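PDB 6KCW: alginate lyase from Chitinophaga sp. MD30, which cleaves alginate by beta-elimination as a polysaccharide lyase and carries a bound calcium ion. Local coordinates for residues G21-A24 with S25-N29; D138-Q142 with Y143-F147. All coordinates share one frame; numbering follows the deposited sequence.

Contact 1: residues G21-A24 with S25-N29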
loop_
_atom_site.group_PDB
_atom_site.type_symbol
_atom_site.label_atom_id
_atom_site.label_comp_id
_atom_site.label_asym_id
_atom_site.label_seq_id
_atom_site.Cartn_x
_atom_site.Cartn_y
_atom_site.Cartn_z
ATOM N N GLY A 21 -4.151 -17.502 10.360
ATOM C CA GLY A 21 -3.721 -18.687 9.634
ATOM C C GLY A 21 -4.123 -18.676 8.169
ATOM O O GLY A 21 -3.358 -19.118 7.309
ATOM N N ASN A 22 -5.330 -18.184 7.865
ATOM C CA ASN A 22 -5.747 -18.031 6.471
ATOM C C ASN A 22 -4.787 -17.115 5.715
ATOM O O ASN A 22 -4.302 -17.456 4.628
ATOM C CB ASN A 22 -7.172 -17.470 6.398
ATOM C CG ASN A 22 -8.218 -18.392 7.032
ATOM O OD1 ASN A 22 -9.164 -17.928 7.674
ATOM N ND2 ASN A 22 -8.051 -19.698 6.851
ATOM N N ALA A 23 -4.499 -15.942 6.294
ATOM C CA ALA A 23 -3.592 -14.974 5.675
ATOM C C ALA A 23 -2.198 -15.553 5.483
ATOM O O ALA A 23 -1.612 -15.449 4.396
ATOM C CB ALA A 23 -3.524 -13.701 6.520
ATOM N N ALA A 24 -1.645 -16.163 6.531
ATOM C CA ALA A 24 -0.334 -16.788 6.403
ATOM C C ALA A 24 -0.351 -17.881 5.342
ATOM O O ALA A 24 0.611 -18.037 4.580
ATOM C CB ALA A 24 0.114 -17.347 7.753
ATOM N N SER A 25 -1.456 -18.624 5.246
ATOM C CA SER A 25 -1.520 -19.701 4.261
ATOM C C SER A 25 -1.562 -19.159 2.832
ATOM O O SER A 25 -0.928 -19.728 1.934
ATOM C CB SER A 25 -2.722 -20.599 4.541
ATOM O OG SER A 25 -2.688 -21.760 3.718
ATOM N N ASP A 26 -2.283 -18.055 2.604
ATOM C CA ASP A 26 -2.455 -17.508 1.258
ATOM C C ASP A 26 -1.267 -16.658 0.825
ATOM O O ASP A 26 -0.822 -16.740 -0.327
ATOM C CB ASP A 26 -3.731 -16.675 1.203
ATOM C CG ASP A 26 -4.961 -17.512 1.378
ATOM O OD1 ASP A 26 -4.997 -18.587 0.749
ATOM O OD2 ASP A 26 -5.874 -17.111 2.137
ATOM N N PHE A 27 -0.786 -15.834 1.722
ATOM C CA PHE A 27 0.296 -14.944 1.434
ATOM C C PHE A 27 1.628 -15.590 1.663
ATOM O O PHE A 27 2.605 -15.137 1.159
ATOM C CB PHE A 27 0.184 -13.728 2.321
ATOM C CG PHE A 27 -0.952 -12.826 1.979
ATOM C CD1 PHE A 27 -0.784 -11.803 1.100
ATOM C CD2 PHE A 27 -2.158 -12.971 2.578
ATOM C CE1 PHE A 27 -1.801 -10.968 0.797
ATOM C CE2 PHE A 27 -3.186 -12.146 2.282
ATOM C CZ PHE A 27 -3.009 -11.136 1.391
ATOM N N GLY A 28 1.672 -16.648 2.438
ATOM C CA GLY A 28 2.924 -17.316 2.719
ATOM C C GLY A 28 3.429 -16.871 4.058
ATOM O O GLY A 28 3.938 -17.630 4.808
ATOM N N ASN A 29 3.265 -15.607 4.352
ATOM C CA ASN A 29 3.658 -15.068 5.617
ATOM C C ASN A 29 2.917 -13.765 5.801
ATOM O O ASN A 29 2.613 -13.139 4.834
ATOM C CB ASN A 29 5.182 -14.959 5.752
ATOM C CG ASN A 29 5.787 -13.939 4.840
ATOM O OD1 ASN A 29 5.838 -12.784 5.163
ATOM N ND2 ASN A 29 6.276 -14.375 3.718
#

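Contact 2: residues D138-Q142 with Y143-F147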
loop_
_atom_site.group_PDB
_atom_site.type_symbol
_atom_site.label_atom_id
_atom_site.label_comp_id
_atom_site.label_asym_id
_atom_site.label_seq_id
_atom_site.Cartn_x
_atom_site.Cartn_y
_atom_site.Cartn_z
ATOM N N ASP A 138 15.379 10.736 -2.408
ATOM C CA ASP A 138 15.346 12.157 -2.731
ATOM C C ASP A 138 14.000 12.796 -2.409
ATOM O O ASP A 138 13.692 13.865 -2.951
ATOM C CB ASP A 138 15.700 12.378 -4.205
ATOM C CG ASP A 138 17.072 11.835 -4.564
ATOM O OD1 ASP A 138 18.073 12.413 -4.092
ATOM O OD2 ASP A 138 17.145 10.841 -5.326
ATOM N N GLN A 139 13.194 12.174 -1.545
ATOM C CA GLN A 139 11.935 12.787 -1.158
ATOM C C GLN A 139 12.192 14.192 -0.616
ATOM O O GLN A 139 13.206 14.426 0.061
ATOM C CB GLN A 139 11.204 11.932 -0.115
ATOM C CG GLN A 139 11.936 11.782 1.203
ATOM C CD GLN A 139 11.348 10.698 2.076
ATOM O OE1 GLN A 139 11.808 9.556 2.061
ATOM N NE2 GLN A 139 10.325 11.048 2.846
ATOM N N PRO A 140 11.336 15.144 -0.913
ATOM C CA PRO A 140 11.591 16.527 -0.505
ATOM C C PRO A 140 11.294 16.783 0.957
ATOM O O PRO A 140 11.867 17.688 1.556
ATOM C CB PRO A 140 10.641 17.324 -1.403
ATOM C CG PRO A 140 9.505 16.391 -1.625
ATOM C CD PRO A 140 10.136 15.036 -1.753
ATOM N N GLY A 141 10.367 16.018 1.529
ATOM C CA GLY A 141 9.966 16.181 2.904
ATOM C C GLY A 141 10.345 14.975 3.746
ATOM O O GLY A 141 10.816 13.951 3.260
ATOM N N GLN A 142 10.121 15.126 5.047
ATOM C CA GLN A 142 10.462 14.059 5.972
ATOM C C GLN A 142 9.450 12.928 5.899
ATOM O O GLN A 142 9.787 11.774 6.191
ATOM C CB GLN A 142 10.552 14.625 7.388
ATOM C CG GLN A 142 10.786 13.598 8.460
ATOM C CD GLN A 142 10.925 14.220 9.851
ATOM O OE1 GLN A 142 11.138 13.507 10.827
ATOM N NE2 GLN A 142 10.795 15.533 9.945
ATOM N N TYR A 143 8.222 13.235 5.490
ATOM C CA TYR A 143 7.168 12.252 5.314
ATOM C C TYR A 143 7.013 11.935 3.827
ATOM O O TYR A 143 7.848 12.298 3.001
ATOM C CB TYR A 143 5.874 12.759 5.960
ATOM C CG TYR A 143 5.984 12.880 7.468
ATOM C CD1 TYR A 143 6.537 14.016 8.059
ATOM C CD2 TYR A 143 5.561 11.847 8.307
ATOM C CE1 TYR A 143 6.653 14.126 9.447
ATOM C CE2 TYR A 143 5.675 11.950 9.686
ATOM C CZ TYR A 143 6.225 13.093 10.247
ATOM O OH TYR A 143 6.341 13.215 11.616
ATOM N N GLY A 144 5.921 11.267 3.477
ATOM C CA GLY A 144 5.853 10.621 2.180
ATOM C C GLY A 144 5.771 11.619 1.036
ATOM O O GLY A 144 5.025 12.601 1.077
ATOM N N ASP A 145 6.521 11.325 -0.017
ATOM C CA ASP A 145 6.511 12.116 -1.234
ATOM C C ASP A 145 5.322 11.673 -2.078
ATOM O O ASP A 145 5.196 10.484 -2.395
ATOM C CB ASP A 145 7.845 11.915 -1.961
ATOM C CG ASP A 145 8.060 12.881 -3.095
ATOM O OD1 ASP A 145 7.132 13.647 -3.426
ATOM O OD2 ASP A 145 9.176 12.856 -3.674
ATOM N N THR A 146 4.427 12.607 -2.407
ATOM C CA THR A 146 3.323 12.303 -3.309
ATOM C C THR A 146 3.655 12.575 -4.762
ATOM O O THR A 146 2.852 12.219 -5.634
ATOM C CB THR A 146 2.069 13.116 -2.970
ATOM O OG1 THR A 146 2.329 14.510 -3.207
ATOM C CG2 THR A 146 1.630 12.880 -1.520
ATOM N N PHE A 147 4.794 13.219 -5.031
ATOM C CA PHE A 147 5.159 13.714 -6.357
ATOM C C PHE A 147 4.108 14.654 -6.922
ATOM O O PHE A 147 4.025 14.845 -8.138
ATOM C CB PHE A 147 5.431 12.558 -7.321
ATOM C CG PHE A 147 6.728 11.858 -7.054
ATOM C CD1 PHE A 147 6.819 10.880 -6.069
ATOM C CD2 PHE A 147 7.866 12.191 -7.768
ATOM C CE1 PHE A 147 8.022 10.240 -5.806
ATOM C CE2 PHE A 147 9.070 11.555 -7.513
ATOM C CZ PHE A 147 9.147 10.578 -6.523
#

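Contact 1: residues G21-A24 with S25-N29
G21-A24 and S25-N29 meet as successive turns of the short helix 20-27, which lies at the surface of a protein built mostly of strands, so the contact is local and carried chiefly by the backbone. Amides of S25, D26 and F27 each reach back four residues, to the carbonyls of G21, N22 and A23. The bond from F27 N to A23 O, 2.8 Å long, is the straightest of the three (N-H...O 165°). The next in the series, G28 N to A24 O, is also 2.8 Å but bent to 127° and weak, and G28, with a positive phi, is the first residue to leave helical geometry.

On one flank the F27 ring follows the turn before it. CG stands anti to its carbonyl carbon (chi1 -70°), which brings F27 CD2 within 3.1 Å of A23 O, near the ring plane at its edge, and 4.2 Å from A23 CB. D26 takes the same first torsion, and its OD2 comes 3.0 Å from N22 O, an approach of two acceptors and not a bond. D26 OD2 is instead held by hydrogen bonds with the hydroxyls of Y13 and Y18; with an alanine in place of D26, both hydroxyls would probably lose this carboxylate partner, and the helix its polar tie to them. F27 packs on L6 and I8 of strand 5-8 and on I64 of strand 60-69, while N29 accepts from the D65 amide, fastening the helix and its exit to those strands.

Contact 2: residues D138-Q142 with Y143-F147
Q139 reaches across the loop between strands 128-135 and 162-170 to the carbonyl of Y143, making the polar part of this local contact. Its NE2 lies 2.8 Å from Y143 O, but the N-H...O angle of 118° makes the bond weak. Q139 NE2 also gives a 3.0 Å bond to G141 O, which sits 27° out of the amide plane, so two carbonyls of the turn converge on one NH2 group. At the other end of the amide, Q139 OE1 accepts from the backbone amides of G108 and H136, which fixes the rotation of the group.

Van der Waals contact is concentrated at D145. With CG of D145 anti to the backbone N (chi1 -169°), the side chains of D145 and P140 cross at about a right angle, D145 OD2 being 3.1 Å from P140 CD. Beside it, the CB atoms of D145 and Q139 are 3.8 Å apart.

The carboxylate also has two polar partners. D145 OD1 accepts from F147 N at 2.9 Å, the donor coming from above the carboxylate plane, whereas OD2 is bonded to H136 NE2. D145 OD2 lies, besides, 3.5 Å above one face of the F147 ring, offset toward its rim. The bond of D145 OD1 with the amide two residues on defines an Asx turn, here within a loop that folds back along strand 128-135.

Contact 1 and contact 2 are separate local arrangements, one in a surface helix and the other in a loop, on opposite sides of the chain's centre. Their centres lie 32 Å apart and their nearest atoms about 23 Å, so neither touches the other. Contact 1 is on the side nearer the metal: the D26 side chain is about 11 Å from the calcium ion, whose site comprises N9, N11, G43 and D233. Contact 2 has a phosphate ion about 4 Å from the Y143 side chain, probably taken up from the crystallisation liquor. Each also sets a phenylalanine against strands: F147 of contact 2 touches strands 128-135 and 188-195, a different pair from those under F27.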